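PDB 3GEE: tRNA modification GTPase mnmE from Chlorobium tepidum, which probably hydrolyses GTP at a high intrinsic rate and takes part in adding a carboxymethylaminomethyl group to the wobble uridine (U34) of certain tRNAs. Local coordinates for residues A31-G37 / E94-T100; L57-A61 / A82-R86; I316-L322 / F346-K352; L331-R335 / G369-E373. One frame throughout, in Å; residues are numbered along the deposited sequence.

Contact 1: A31-G37 / E94-T100. With FON (N-{[4-({[(6R)-2-amino-5-formyl-4-oxo-1,4,5,6,7,8-hexahydropteridin-6-yl]methyl}amino)phenyl]carbonyl}-L-glutamic acid), chain C; FON (N-{[4-({[(6R)-2-amino-5-formyl-4-oxo-1,4,5,6,7,8-hexahydropteridin-6-yl]methyl}amino)phenyl]carbonyl}-L-glutamic acid), chain B.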
# COMPACT_ATOMS: atom_id res chain seq x y z
N ALA A 31 -6.43 0.76 -5.87
CA ALA A 31 -6.33 1.78 -4.83
C ALA A 31 -7.70 2.43 -4.65
O ALA A 31 -8.54 2.36 -5.55
CB ALA A 31 -5.32 2.81 -5.24
N ILE A 32 -7.91 3.09 -3.51
CA ILE A 32 -9.15 3.79 -3.23
C ILE A 32 -8.89 5.26 -2.91
O ILE A 32 -8.23 5.58 -1.91
CB ILE A 32 -9.89 3.18 -2.01
CG1 ILE A 32 -10.22 1.71 -2.23
CG2 ILE A 32 -11.15 3.98 -1.67
CD1 ILE A 32 -10.51 0.97 -0.94
N VAL A 33 -9.40 6.16 -3.74
CA VAL A 33 -9.48 7.57 -3.37
C VAL A 33 -10.87 7.77 -2.79
O VAL A 33 -11.87 7.46 -3.45
CB VAL A 33 -9.27 8.52 -4.57
CG1 VAL A 33 -9.51 9.96 -4.15
CG2 VAL A 33 -7.86 8.36 -5.14
N ARG A 34 -10.95 8.27 -1.55
CA ARG A 34 -12.26 8.50 -0.92
C ARG A 34 -12.54 9.96 -0.58
O ARG A 34 -11.76 10.61 0.11
CB ARG A 34 -12.53 7.57 0.28
CG ARG A 34 -11.57 7.68 1.44
CD ARG A 34 -12.32 7.74 2.76
NE ARG A 34 -12.73 6.45 3.30
CZ ARG A 34 -12.45 6.04 4.54
NH1 ARG A 34 -11.75 6.79 5.37
NH2 ARG A 34 -12.88 4.86 4.95
N ILE A 35 -13.65 10.48 -1.10
CA ILE A 35 -14.04 11.87 -0.86
C ILE A 35 -15.33 11.95 -0.05
O ILE A 35 -16.19 11.08 -0.16
CB ILE A 35 -14.13 12.67 -2.16
CG1 ILE A 35 -15.44 12.40 -2.91
CG2 ILE A 35 -12.97 12.33 -3.07
CD1 ILE A 35 -15.76 13.42 -4.01
N SER A 36 -15.45 12.98 0.78
CA SER A 36 -16.58 13.12 1.70
C SER A 36 -16.89 14.57 1.98
O SER A 36 -16.02 15.43 1.89
CB SER A 36 -16.30 12.38 3.01
OG SER A 36 -17.38 12.51 3.92
N GLY A 37 -18.15 14.85 2.33
CA GLY A 37 -18.56 16.21 2.66
C GLY A 37 -19.65 16.79 1.79
O GLY A 37 -20.21 16.11 0.94
N GLU A 94 -21.78 11.29 6.43
CA GLU A 94 -22.18 12.30 5.47
C GLU A 94 -22.08 11.72 4.08
O GLU A 94 -21.77 10.54 3.89
CB GLU A 94 -21.29 13.55 5.51
CG GLU A 94 -20.34 13.71 6.67
CD GLU A 94 -19.19 14.64 6.32
OE1 GLU A 94 -19.05 15.72 6.95
OE2 GLU A 94 -18.44 14.30 5.38
N GLN A 95 -22.31 12.58 3.09
CA GLN A 95 -22.29 12.21 1.70
C GLN A 95 -20.87 11.87 1.25
O GLN A 95 -19.97 12.71 1.31
CB GLN A 95 -22.85 13.36 0.88
CG GLN A 95 -23.14 13.02 -0.55
CD GLN A 95 -24.19 13.94 -1.13
OE1 GLN A 95 -23.86 14.89 -1.86
NE2 GLN A 95 -25.45 13.69 -0.80
N MET A 96 -20.67 10.65 0.78
CA MET A 96 -19.38 10.30 0.22
C MET A 96 -19.45 9.37 -0.96
O MET A 96 -20.35 8.53 -1.07
CB MET A 96 -18.42 9.77 1.30
CG MET A 96 -18.98 8.73 2.25
SD MET A 96 -17.86 8.55 3.66
CE MET A 96 -16.51 7.61 2.94
N VAL A 97 -18.50 9.55 -1.87
CA VAL A 97 -18.24 8.58 -2.93
C VAL A 97 -16.81 8.09 -2.79
O VAL A 97 -15.95 8.82 -2.32
CB VAL A 97 -18.55 9.15 -4.34
CG1 VAL A 97 -18.18 10.61 -4.43
CG2 VAL A 97 -17.85 8.35 -5.43
N GLU A 98 -16.59 6.82 -3.15
CA GLU A 98 -15.28 6.19 -3.06
C GLU A 98 -14.89 5.59 -4.41
O GLU A 98 -15.43 4.55 -4.83
CB GLU A 98 -15.27 5.08 -2.01
CG GLU A 98 -15.45 5.53 -0.58
CD GLU A 98 -15.38 4.38 0.40
OE1 GLU A 98 -15.39 3.21 -0.04
OE2 GLU A 98 -15.31 4.66 1.63
N PHE A 99 -13.96 6.24 -5.09
CA PHE A 99 -13.44 5.71 -6.33
C PHE A 99 -12.38 4.68 -6.00
O PHE A 99 -11.43 4.96 -5.27
CB PHE A 99 -12.83 6.84 -7.16
CG PHE A 99 -13.81 7.91 -7.51
CD1 PHE A 99 -14.63 7.79 -8.62
CD2 PHE A 99 -13.91 9.04 -6.71
CE1 PHE A 99 -15.54 8.78 -8.95
CE2 PHE A 99 -14.83 10.04 -7.03
CZ PHE A 99 -15.64 9.91 -8.15
N THR A 100 -12.54 3.46 -6.50
CA THR A 100 -11.44 2.54 -6.42
C THR A 100 -10.90 2.36 -7.84
O THR A 100 -11.62 1.93 -8.73
CB THR A 100 -11.77 1.19 -5.72
OG1 THR A 100 -11.62 0.10 -6.63
CG2 THR A 100 -13.16 1.20 -5.10
N1 FON C . -15.16 -0.14 2.95
C2 FON C . -15.50 0.95 2.24
NA2 FON C . -15.68 0.83 0.90
N3 FON C . -15.66 2.17 2.81
C4 FON C . -15.50 2.38 4.14
O4 FON C . -15.66 3.53 4.60
C4A FON C . -15.11 1.20 4.97
N5 FON C . -14.91 1.15 6.36
C6 FON C . -15.48 -0.09 6.92
C7 FON C . -14.48 -1.14 6.46
N8 FON C . -14.61 -1.19 5.01
C8A FON C . -14.96 -0.09 4.28
C9 FON C . -15.72 -0.10 8.43
N10 FON C . -16.48 1.06 8.89
C11 FON C . -20.28 2.39 7.79
C12 FON C . -19.97 2.05 9.11
C13 FON C . -18.70 1.60 9.45
C14 FON C . -17.71 1.47 8.48
C15 FON C . -18.01 1.83 7.16
C16 FON C . -19.29 2.28 6.81
C FON C . -21.68 2.87 7.48
O FON C . -22.01 3.07 6.32
N FON C . -22.51 3.09 8.51
CA FON C . -23.95 2.85 8.56
CB FON C . -24.29 1.36 8.44
CG FON C . -25.77 1.08 8.20
CD FON C . -25.97 -0.10 7.26
OE1 FON C . -25.85 0.10 6.03
OE2 FON C . -26.25 -1.22 7.75
CT FON C . -24.50 3.40 9.84
O1 FON C . -25.55 4.08 9.81
O2 FON C . -23.88 3.16 10.90
CP1 FON C . -14.30 2.05 7.00
O3 FON C . -13.27 1.79 7.60
N1 FON B . -12.80 -1.14 -8.57
C2 FON B . -13.29 -2.27 -8.02
NA2 FON B . -13.98 -2.19 -6.86
N3 FON B . -13.11 -3.49 -8.59
C4 FON B . -12.43 -3.66 -9.75
O4 FON B . -12.30 -4.81 -10.22
C4A FON B . -11.85 -2.44 -10.39
N5 FON B . -11.14 -2.34 -11.60
C6 FON B . -11.56 -1.15 -12.35
C7 FON B . -10.91 -0.03 -11.56
N8 FON B . -11.59 -0.01 -10.27
C8A FON B . -12.10 -1.15 -9.72
C9 FON B . -11.20 -1.14 -13.84
N10 FON B . -11.62 -2.35 -14.53
C11 FON B . -15.41 -4.03 -14.97
C12 FON B . -14.65 -3.64 -16.07
C13 FON B . -13.39 -3.08 -15.90
C14 FON B . -12.87 -2.88 -14.63
C15 FON B . -13.62 -3.28 -13.52
C16 FON B . -14.89 -3.85 -13.68
C FON B . -16.77 -4.64 -15.21
O FON B . -17.50 -4.89 -14.26
N FON B . -17.12 -4.91 -16.47
CA FON B . -18.44 -4.80 -17.08
CB FON B . -18.93 -3.34 -17.13
CG FON B . -20.41 -3.20 -17.49
CD FON B . -21.06 -2.06 -16.72
OE1 FON B . -21.41 -2.27 -15.53
OE2 FON B . -21.23 -0.96 -17.29
CT FON B . -18.41 -5.37 -18.47
O1 FON B . -19.32 -6.14 -18.83
O2 FON B . -17.45 -5.06 -19.21
CP1 FON B . -10.25 -3.17 -11.94
O3 FON B . -9.10 -2.82 -12.09
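Two different folinic acid molecules reach this one pair of strands. On the first (FON, chain C), Glu98 OE1 accepts a hydrogen bond from NA2 at 2.6 Å, while Arg34 NH2 gives a weak one to O4 at 3.1 Å. The two protein side chains are themselves joined by a salt bridge, Arg34 NE to Glu98 OE2 at 3.6 Å, so a cross-strand ion pair addresses two polar groups of the pterin. On the second (FON, chain B), N8 donates to the backbone carbonyl Thr100 O over a very short 2.5 Å. Such sites illustrate how a regular sheet can serve as a binding surface: strands 30-36 and 96-102 are antiparallel neighbours in the mixed sheet of the N-terminal folate-binding domain. Arg34 and Glu98 form a non-hydrogen-bonded pair, which brings their CA atoms to 4.4 Å and sends both side chains to the face shared with Ile32 and Ser36. At the hydrogen-bonded pairs, Val33 N reaches Phe99 O at 2.8 Å and Ile35 N reaches Val97 O at 3.1 Å. The other face carries Ile35 and Val97, whose CG1 atoms meet at 3.6 Å beneath helix 40-47. Near the strand end, Ser36 OG donates to Glu94 OE2 at 2.5 Å. On the ligand face, Ile32 packs against Ile32 of the second subunit.

Contact 2: L57-A61 / A82-R86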
# COMPACT_ATOMS: atom_id res chain seq x y z
N LEU A 57 -24.44 10.06 -10.64
CA LEU A 57 -24.11 9.68 -9.27
C LEU A 57 -25.00 10.38 -8.24
O LEU A 57 -25.47 9.76 -7.29
CB LEU A 57 -22.63 9.97 -8.97
CG LEU A 57 -21.59 8.85 -8.94
CD1 LEU A 57 -21.90 7.69 -9.89
CD2 LEU A 57 -20.21 9.42 -9.24
N ALA A 58 -25.24 11.68 -8.44
CA ALA A 58 -26.09 12.45 -7.54
C ALA A 58 -27.53 11.93 -7.52
O ALA A 58 -28.32 12.30 -6.65
CB ALA A 58 -26.05 13.93 -7.91
N GLU A 59 -27.87 11.07 -8.48
CA GLU A 59 -29.20 10.49 -8.60
C GLU A 59 -29.25 9.06 -8.07
O GLU A 59 -30.28 8.39 -8.17
CB GLU A 59 -29.64 10.48 -10.06
CG GLU A 59 -29.77 11.85 -10.71
CD GLU A 59 -30.11 11.75 -12.20
OE1 GLU A 59 -29.78 10.73 -12.84
OE2 GLU A 59 -30.71 12.71 -12.73
N ALA A 60 -28.15 8.58 -7.50
CA ALA A 60 -28.02 7.17 -7.14
C ALA A 60 -28.34 6.90 -5.68
O ALA A 60 -28.16 7.76 -4.82
CB ALA A 60 -26.62 6.68 -7.47
N ALA A 61 -28.81 5.68 -5.41
CA ALA A 61 -29.09 5.25 -4.05
C ALA A 61 -27.80 4.98 -3.28
O ALA A 61 -26.76 4.70 -3.87
CB ALA A 61 -29.95 4.00 -4.08
N ALA A 82 -17.24 3.72 -8.91
CA ALA A 82 -17.65 4.68 -7.90
C ALA A 82 -18.65 4.03 -6.95
O ALA A 82 -19.56 3.33 -7.39
CB ALA A 82 -18.24 5.93 -8.53
N LEU A 83 -18.45 4.23 -5.65
CA LEU A 83 -19.36 3.72 -4.65
C LEU A 83 -20.03 4.88 -3.94
O LEU A 83 -19.38 5.63 -3.20
CB LEU A 83 -18.64 2.82 -3.64
CG LEU A 83 -19.49 2.05 -2.62
CD1 LEU A 83 -20.69 1.38 -3.27
CD2 LEU A 83 -18.64 1.02 -1.91
N VAL A 84 -21.33 5.02 -4.18
CA VAL A 84 -22.11 6.09 -3.57
C VAL A 84 -22.54 5.69 -2.16
O VAL A 84 -22.95 4.55 -1.93
CB VAL A 84 -23.35 6.45 -4.45
CG1 VAL A 84 -24.20 7.52 -3.79
CG2 VAL A 84 -22.91 6.90 -5.84
N PHE A 85 -22.37 6.61 -1.22
CA PHE A 85 -22.92 6.50 0.13
C PHE A 85 -23.69 7.77 0.39
O PHE A 85 -23.26 8.86 -0.02
CB PHE A 85 -21.83 6.42 1.19
CG PHE A 85 -20.97 5.19 1.13
CD1 PHE A 85 -19.79 5.19 0.39
CD2 PHE A 85 -21.31 4.06 1.84
CE1 PHE A 85 -18.97 4.07 0.34
CE2 PHE A 85 -20.50 2.93 1.80
CZ PHE A 85 -19.33 2.94 1.05
N ARG A 86 -24.81 7.66 1.10
CA ARG A 86 -25.68 8.80 1.32
C ARG A 86 -26.03 9.05 2.77
O ARG A 86 -25.79 8.21 3.65
CB ARG A 86 -26.97 8.63 0.53
CG ARG A 86 -26.85 8.99 -0.92
CD ARG A 86 -28.20 9.29 -1.49
NE ARG A 86 -28.13 9.51 -2.92
CZ ARG A 86 -28.06 10.71 -3.49
NH1 ARG A 86 -28.06 11.82 -2.76
NH2 ARG A 86 -27.99 10.79 -4.81
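A turn laid against the face of a sheet can be fastened by one long side chain, and Arg86 does this here. Residues 57-60 form a type I beta turn, closed by Ala60 N donating to Leu57 O at 2.9 Å, in the loop that leads from strand 48-50 to strand 64-71 of the N-terminal domain; its partner is the end of strand 76-85. Three residues lose most surface: Arg86, Val84 and Leu57. Strand alternation explains the choice, since Ala82, Val84 and Arg86 point toward the turn while Leu83 and Phe85 point away, where both pack on the second subunit. Val84 is the apolar centre. Its CG2 lies 3.9 Å from Leu57 CG and 4.1 Å from Ala60 CB. Leu57 also extends along the strand to place CD2 at 4.1 Å from Ala82 CB, and it packs on Ala44 of helix 40-47, whose Asp45 accepts hydrogen bonds from the amides of Leu57 and Ala58. Arg86 stretches over the turn and offers the edge of its guanidinium to two backbone carbonyls. Arg86 NH2 donates to Ala58 O at a very short 2.4 Å, and Arg86 NE donates to Ala60 O at 2.6 Å.

Contact 3: I316-L322 / F346-K352. With GDP (guanosine-5'-diphosphate), chain D.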
# COMPACT_ATOMS: atom_id res chain seq x y z
N ILE A 316 14.04 -3.52 32.93
CA ILE A 316 15.38 -2.97 32.75
C ILE A 316 16.37 -4.11 32.57
O ILE A 316 16.42 -5.04 33.38
CB ILE A 316 15.82 -2.07 33.93
CG1 ILE A 316 14.77 -0.98 34.19
CG2 ILE A 316 17.18 -1.45 33.63
CD1 ILE A 316 14.99 -0.18 35.46
N LEU A 317 17.14 -4.04 31.48
CA LEU A 317 18.25 -4.94 31.27
C LEU A 317 19.54 -4.16 31.47
O LEU A 317 19.85 -3.26 30.68
CB LEU A 317 18.23 -5.55 29.86
CG LEU A 317 17.06 -6.38 29.33
CD1 LEU A 317 17.37 -6.86 27.93
CD2 LEU A 317 16.71 -7.56 30.23
N TYR A 318 20.26 -4.47 32.54
CA TYR A 318 21.58 -3.89 32.75
C TYR A 318 22.66 -4.76 32.13
O TYR A 318 22.87 -5.90 32.55
CB TYR A 318 21.89 -3.62 34.23
CG TYR A 318 23.03 -2.63 34.40
CD1 TYR A 318 22.77 -1.28 34.63
CD2 TYR A 318 24.35 -3.04 34.28
CE1 TYR A 318 23.82 -0.37 34.76
CE2 TYR A 318 25.40 -2.14 34.40
CZ TYR A 318 25.13 -0.80 34.65
OH TYR A 318 26.16 0.10 34.77
N LEU A 319 23.33 -4.21 31.12
CA LEU A 319 24.43 -4.89 30.46
C LEU A 319 25.75 -4.49 31.08
O LEU A 319 26.04 -3.31 31.26
CB LEU A 319 24.45 -4.56 28.97
CG LEU A 319 23.70 -5.47 28.00
CD1 LEU A 319 23.71 -4.84 26.62
CD2 LEU A 319 24.33 -6.85 27.93
N LEU A 320 26.55 -5.49 31.41
CA LEU A 320 27.91 -5.26 31.87
C LEU A 320 28.81 -6.35 31.29
O LEU A 320 28.43 -7.52 31.29
CB LEU A 320 27.95 -5.20 33.40
CG LEU A 320 28.25 -6.42 34.29
CD1 LEU A 320 28.51 -5.97 35.71
CD2 LEU A 320 27.12 -7.44 34.25
N ASP A 321 29.98 -5.97 30.77
CA ASP A 321 30.84 -6.97 30.13
C ASP A 321 31.56 -7.91 31.11
O ASP A 321 32.57 -7.55 31.74
CB ASP A 321 31.77 -6.40 29.03
CG ASP A 321 32.44 -5.09 29.41
OD1 ASP A 321 31.89 -4.34 30.25
OD2 ASP A 321 33.51 -4.79 28.83
N LEU A 322 31.00 -9.10 31.22
CA LEU A 322 31.45 -10.16 32.11
C LEU A 322 32.93 -10.44 31.94
O LEU A 322 33.41 -10.62 30.82
CB LEU A 322 30.63 -11.43 31.82
CG LEU A 322 30.81 -12.74 32.59
CD1 LEU A 322 30.47 -12.59 34.06
CD2 LEU A 322 29.92 -13.79 31.95
N PHE A 346 13.99 -6.02 37.08
CA PHE A 346 15.42 -5.89 36.85
C PHE A 346 16.03 -7.21 36.40
O PHE A 346 15.61 -8.28 36.82
CB PHE A 346 16.13 -5.37 38.10
CG PHE A 346 17.32 -4.53 37.78
CD1 PHE A 346 18.55 -5.12 37.50
CD2 PHE A 346 17.21 -3.15 37.71
CE1 PHE A 346 19.65 -4.35 37.18
CE2 PHE A 346 18.30 -2.37 37.40
CZ PHE A 346 19.53 -2.97 37.13
N LEU A 347 17.02 -7.10 35.52
CA LEU A 347 17.63 -8.26 34.91
C LEU A 347 19.06 -7.90 34.52
O LEU A 347 19.28 -7.06 33.65
CB LEU A 347 16.82 -8.67 33.67
CG LEU A 347 16.50 -10.14 33.38
CD1 LEU A 347 17.71 -10.87 32.84
CD2 LEU A 347 15.91 -10.85 34.61
N THR A 348 20.03 -8.53 35.19
CA THR A 348 21.45 -8.24 34.94
C THR A 348 21.98 -9.13 33.84
O THR A 348 21.96 -10.36 33.94
CB THR A 348 22.31 -8.41 36.21
OG1 THR A 348 21.76 -7.59 37.26
CG2 THR A 348 23.76 -7.98 35.96
N VAL A 349 22.46 -8.49 32.78
CA VAL A 349 22.91 -9.20 31.59
C VAL A 349 24.43 -9.08 31.47
O VAL A 349 24.96 -8.04 31.06
CB VAL A 349 22.22 -8.67 30.32
CG1 VAL A 349 22.47 -9.61 29.17
CG2 VAL A 349 20.72 -8.52 30.56
N ALA A 350 25.11 -10.16 31.83
CA ALA A 350 26.57 -10.22 31.77
C ALA A 350 27.00 -10.57 30.35
O ALA A 350 26.82 -11.70 29.89
CB ALA A 350 27.09 -11.24 32.77
N ASN A 351 27.57 -9.58 29.66
CA ASN A 351 27.94 -9.73 28.25
C ASN A 351 29.38 -10.20 28.05
O ASN A 351 30.19 -10.19 28.98
CB ASN A 351 27.69 -8.42 27.50
CG ASN A 351 27.62 -8.61 25.99
OD1 ASN A 351 27.30 -9.69 25.50
ND2 ASN A 351 27.93 -7.55 25.25
N LYS A 352 29.70 -10.62 26.82
CA LYS A 352 31.04 -11.07 26.44
C LYS A 352 31.43 -12.40 27.10
O LYS A 352 32.56 -12.58 27.55
CB LYS A 352 32.09 -9.97 26.71
CG LYS A 352 31.85 -8.67 25.95
CD LYS A 352 33.07 -7.76 26.03
CE LYS A 352 32.92 -6.53 25.13
NZ LYS A 352 31.95 -5.54 25.66
PB GDP D . 27.78 0.10 23.32
O1B GDP D . 26.40 0.18 22.71
O2B GDP D . 27.72 0.42 24.79
O3B GDP D . 28.69 1.08 22.62
O3A GDP D . 28.36 -1.38 23.13
PA GDP D . 28.55 -2.00 21.66
O1A GDP D . 27.39 -2.90 21.32
O2A GDP D . 28.70 -0.91 20.62
O5' GDP D . 29.89 -2.87 21.79
C5' GDP D . 31.16 -2.22 21.88
C4' GDP D . 32.24 -3.17 21.38
O4' GDP D . 32.21 -4.38 22.14
C3' GDP D . 32.02 -3.54 19.92
O3' GDP D . 33.04 -2.96 19.11
C2' GDP D . 32.03 -5.07 19.87
O2' GDP D . 33.03 -5.57 18.98
C1' GDP D . 32.30 -5.53 21.29
N9 GDP D . 31.32 -6.56 21.71
C8 GDP D . 30.02 -6.34 21.99
N7 GDP D . 29.39 -7.49 22.34
C5 GDP D . 30.30 -8.48 22.30
C6 GDP D . 30.31 -9.94 22.57
O6 GDP D . 29.27 -10.54 22.92
N1 GDP D . 31.46 -10.61 22.41
C2 GDP D . 32.60 -9.99 22.02
N2 GDP D . 33.72 -10.75 21.89
N3 GDP D . 32.67 -8.66 21.77
C4 GDP D . 31.57 -7.86 21.89
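Ile316 starts a run of six parallel bridges, its CG2 lying 4.0 Å from Phe346 CE2, on the face that helices 331-340 and 360-370 cover. Leu317 points to the other face, where CD2 meets Leu347 CB at 3.6 Å and helix 385-392 packs over both. Tyr318 binds with both backbone groups, as a parallel ladder requires: Tyr318 N donates to Leu347 O at 3.0 Å, and Tyr318 O accepts from Val349 N at 2.6 Å. Leu319 then sets CD2 at 3.6 Å from Val349 CG1. With Leu320 the ladder repeats, Leu320 N reaching Val349 O at 3.0 Å and Leu320 O receiving Asn351 N at 2.8 Å. These are the two strands of a beta-alpha-beta crossover through helix 331-340, in the G domain. Near the strand ends Asp321, Asn351 and Lys352 bring polar side chains. Asp321 OD2 makes a long salt bridge of 3.6 Å to Lys352 NZ, which also bonds to Asn243 O. Leu322 N gives a weak hydrogen bond to Asn351 O at 2.6 Å, while Leu322 CB packs 3.7 Å from Ala350 CB. Asn351, Lys352 and Asp354 match the NKxD guanine-specificity motif. Asn351 ND2 bonds to Ala244 O and lies 3.3 Å from GDP N7; Asp354 hydrogen-bonds the nucleotide. A hydrogen-bonded ladder flanked by apolar side chains thus ends in a polar tip at the nucleotide, its register consistent with Asn351 at the strand end and Lys352 just beyond.

Contact 4: L331-R335 / G369-E373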
# COMPACT_ATOMS: atom_id res chain seq x y z
N LEU A 331 28.77 -2.58 39.95
CA LEU A 331 27.63 -3.35 40.43
C LEU A 331 26.95 -2.63 41.60
O LEU A 331 25.88 -3.03 42.06
CB LEU A 331 28.01 -4.80 40.78
CG LEU A 331 29.24 -5.20 41.59
CD1 LEU A 331 29.07 -4.95 43.08
CD2 LEU A 331 29.52 -6.68 41.35
N THR A 332 27.59 -1.56 42.05
CA THR A 332 27.00 -0.60 42.98
C THR A 332 26.00 0.24 42.19
O THR A 332 24.93 0.59 42.70
CB THR A 332 28.08 0.31 43.61
OG1 THR A 332 29.17 -0.49 44.09
CG2 THR A 332 27.51 1.13 44.76
N GLU A 333 26.36 0.54 40.95
CA GLU A 333 25.50 1.27 40.02
C GLU A 333 24.24 0.47 39.71
O GLU A 333 23.14 1.03 39.66
CB GLU A 333 26.26 1.60 38.74
CG GLU A 333 25.51 2.48 37.74
CD GLU A 333 25.27 3.89 38.25
OE1 GLU A 333 26.19 4.48 38.87
OE2 GLU A 333 24.16 4.42 38.01
N ILE A 334 24.39 -0.83 39.51
CA ILE A 334 23.24 -1.67 39.19
C ILE A 334 22.34 -1.86 40.41
O ILE A 334 21.13 -2.04 40.28
CB ILE A 334 23.62 -3.03 38.52
CG1 ILE A 334 23.34 -4.21 39.44
CG2 ILE A 334 25.05 -3.05 37.99
CD1 ILE A 334 22.95 -5.45 38.69
N ARG A 335 22.93 -1.80 41.60
CA ARG A 335 22.17 -1.87 42.84
C ARG A 335 21.27 -0.64 43.03
O ARG A 335 20.19 -0.75 43.62
CB ARG A 335 23.09 -2.03 44.05
CG ARG A 335 23.22 -3.46 44.56
CD ARG A 335 23.93 -3.54 45.89
NE ARG A 335 25.39 -3.56 45.74
CZ ARG A 335 26.21 -2.58 46.10
NH1 ARG A 335 25.75 -1.46 46.65
NH2 ARG A 335 27.52 -2.71 45.91
N GLY A 369 26.50 -9.84 44.73
CA GLY A 369 26.86 -8.46 45.05
C GLY A 369 25.78 -7.44 44.78
O GLY A 369 25.88 -6.30 45.21
N THR A 370 24.74 -7.85 44.06
CA THR A 370 23.69 -6.93 43.62
C THR A 370 22.29 -7.37 44.03
O THR A 370 21.36 -6.56 44.09
CB THR A 370 23.69 -6.78 42.11
OG1 THR A 370 23.42 -8.06 41.53
CG2 THR A 370 25.03 -6.27 41.62
N GLY A 371 22.15 -8.67 44.30
CA GLY A 371 20.87 -9.25 44.67
C GLY A 371 19.90 -9.31 43.50
O GLY A 371 18.71 -9.51 43.69
N THR A 372 20.43 -9.12 42.29
CA THR A 372 19.63 -9.22 41.08
C THR A 372 19.83 -10.61 40.47
O THR A 372 20.66 -11.39 40.94
CB THR A 372 20.07 -8.17 40.05
OG1 THR A 372 21.37 -8.50 39.55
CG2 THR A 372 20.08 -6.78 40.66
N GLU A 373 19.06 -10.91 39.42
CA GLU A 373 19.28 -12.12 38.64
C GLU A 373 20.20 -11.85 37.45
O GLU A 373 20.01 -10.89 36.70
CB GLU A 373 17.97 -12.73 38.17
CG GLU A 373 17.56 -13.96 38.98
CD GLU A 373 16.76 -14.96 38.16
OE1 GLU A 373 15.85 -14.53 37.42
OE2 GLU A 373 17.03 -16.18 38.27
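Thr370 presses its methyl group into helix 331-340: CG2 lies 3.4 Å from both Leu331 CB and Ile334 CG1. The hydroxyl serves a different purpose, with Thr370 OG1 bonded to Ile366 O in its own helix and accepting from Thr372 N at 3.3 Å, which makes an ST turn where the helix ends. Gly371 carries the chain through that turn at positive phi, and Thr372 then faces back, its OG1 3.5 Å from Ile334 CD1 and hydrogen-bonded to Thr348 OG1 of strand 345-351. Outside the apolar patch, Arg335 reaches across so that NE donates to Gly369 O at 2.8 Å, a side chain answering a carbonyl near a helix C-terminus. The example shows how two helices on the same face of a G-domain sheet can meet over a small area. Helix 360-370 finishes here against residues 331-335 of helix 331-340, and Ile334 continues inward onto Tyr318 of strand 315-321 and onto Phe346 and Thr348 of strand 345-351.

In the fold
The four contacts fall into two pairs on opposite sides of the chain's centre. Contacts 1 and 2 lie in the N-terminal folate-binding domain with centres 10 Å apart; contact 2 is nested within the loop closed by contact 1, and strands 76-85 and 96-102, adjacent in one sheet, join them. Contacts 3 and 4 follow in the G domain, also 10 Å apart, with alternating segments: the chain runs from strand 315-321 through helix 331-340 and strand 345-351 to helix 360-370. Thr348 OG1 meets Thr372 OG1 at 2.5 Å between them. The centres of contacts 1 and 3 are 53 Å apart, so GDP is bound far from the folinic acid sites, which are shared with the second subunit.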